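Local coordinates for putative tetR family transcription regulator (Shewanella loihica, PDB 3PPB), which probably binds DNA through an N-terminal helix-turn-helix domain and regulates transcription as a TetR-type regulator, at residues Leu19-Ser24 with Thr32-Arg37. Residues are numbered along the deposited sequence; the frame is centred on the assembly and turned at random.
Sequences LQLFVS and TATIAR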
# COMPACT_ATOMS: atom_id res chain seq x y z
N LEU A 19 4.58 10.51 15.90
CA LEU A 19 4.13 10.57 14.50
C LEU A 19 5.29 10.96 13.60
O LEU A 19 5.55 10.26 12.62
CB LEU A 19 2.94 11.55 14.34
CG LEU A 19 2.48 11.83 12.90
CD1 LEU A 19 1.66 10.67 12.33
CD2 LEU A 19 1.67 13.11 12.83
N GLN A 20 6.00 12.04 13.95
CA GLN A 20 7.17 12.51 13.21
C GLN A 20 8.24 11.41 13.10
O GLN A 20 8.73 11.13 12.00
CB GLN A 20 7.77 13.77 13.87
CG GLN A 20 6.91 15.01 13.76
N LEU A 21 8.60 10.79 14.23
CA LEU A 21 9.68 9.80 14.26
C LEU A 21 9.31 8.48 13.60
O LEU A 21 10.16 7.92 12.90
CB LEU A 21 10.16 9.56 15.69
CG LEU A 21 10.88 10.73 16.36
CD1 LEU A 21 10.99 10.53 17.84
CD2 LEU A 21 12.29 10.96 15.76
N PHE A 22 8.07 7.98 13.78
CA PHE A 22 7.63 6.73 13.15
C PHE A 22 7.62 6.88 11.62
O PHE A 22 7.77 5.89 10.92
CB PHE A 22 6.25 6.28 13.65
CG PHE A 22 6.18 5.78 15.08
CD1 PHE A 22 7.33 5.40 15.76
CD2 PHE A 22 4.96 5.67 15.73
CE1 PHE A 22 7.26 4.93 17.07
CE2 PHE A 22 4.88 5.19 17.03
CZ PHE A 22 6.04 4.83 17.70
N VAL A 23 7.50 8.11 11.12
CA VAL A 23 7.52 8.33 9.68
C VAL A 23 8.98 8.47 9.18
O VAL A 23 9.34 7.83 8.20
CB VAL A 23 6.66 9.56 9.29
CG1 VAL A 23 7.04 10.12 7.92
CG2 VAL A 23 5.18 9.22 9.36
N SER A 24 9.80 9.31 9.84
CA SER A 24 11.17 9.55 9.38
C SER A 24 12.15 8.42 9.71
O SER A 24 13.10 8.23 8.95
CB SER A 24 11.71 10.87 9.92
OG SER A 24 11.54 10.95 11.33
N THR A 32 11.80 4.55 22.46
CA THR A 32 10.94 5.29 23.39
C THR A 32 11.72 6.45 24.04
O THR A 32 11.12 7.49 24.34
CB THR A 32 10.35 4.36 24.45
OG1 THR A 32 11.33 3.43 24.83
CG2 THR A 32 9.13 3.60 23.96
N ALA A 33 13.06 6.28 24.24
CA ALA A 33 13.96 7.31 24.82
C ALA A 33 14.01 8.52 23.90
O ALA A 33 13.82 9.65 24.36
CB ALA A 33 15.36 6.75 25.06
N THR A 34 14.19 8.27 22.59
CA THR A 34 14.19 9.32 21.56
C THR A 34 12.84 10.04 21.56
O THR A 34 12.83 11.26 21.57
CB THR A 34 14.50 8.74 20.19
OG1 THR A 34 15.75 8.06 20.23
CG2 THR A 34 14.54 9.81 19.11
N ILE A 35 11.71 9.30 21.60
CA ILE A 35 10.36 9.89 21.59
C ILE A 35 10.20 10.81 22.79
O ILE A 35 9.82 11.97 22.60
CB ILE A 35 9.21 8.84 21.57
CG1 ILE A 35 9.30 7.91 20.33
CG2 ILE A 35 7.84 9.54 21.65
CD1 ILE A 35 8.31 6.65 20.33
N ALA A 36 10.50 10.30 24.01
CA ALA A 36 10.39 11.05 25.27
C ALA A 36 11.20 12.33 25.22
O ALA A 36 10.64 13.40 25.49
CB ALA A 36 10.83 10.18 26.44
N ARG A 37 12.50 12.24 24.83
CA ARG A 37 13.42 13.37 24.73
C ARG A 37 12.91 14.43 23.76
O ARG A 37 12.79 15.60 24.14
CB ARG A 37 14.82 12.90 24.30
CG ARG A 37 15.88 14.02 24.30
CD ARG A 37 17.25 13.53 23.86
NE ARG A 37 17.28 13.00 22.49
CZ ARG A 37 17.35 11.71 22.20
NH1 ARG A 37 17.40 10.80 23.17
NH2 ARG A 37 17.38 11.31 20.93
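Leu21 and Phe22, near the end of helix 10-24, meet Thr34 and Ile35 of helix 32-39 where the axes of segments 19-24 and 32-37 approach to 10.5 Å, with 137° between their N-to-C directions. No hydrogen bond crosses the gap, and the side chains join by apolar contact alone. The CB of Leu21 points toward the other helix, and its CD1 lies 3.8 Å from Thr34 CG2 and 3.9 Å from Ile35 CA, so one methyl rests against the backbone as well as a side chain. With chi1 -56° Thr34 sets OG1 beside the backbone N and turns CG2 anti to it, presenting the methyl to Leu21, while OG1 is hydrogen-bonded to Ser31 OG. Beside this pair, Ile35 runs at about a right angle to Phe22, and its terminal CD1 meets the ring obliquely, 3.8 Å from Phe22 CE1 and 3.9 Å from Phe22 CZ. Leu57 and Leu60 of helix 53-74 also pack on Phe22, while Leu56 of that helix and Leu46 of helix 43-49 pack on Ile35, making both residues part of a shared hydrophobic core. Such packing of the first helix on the first helix of the predicted helix-turn-helix motif is characteristic of the three-helix DNA-binding domain of TetR-family regulators.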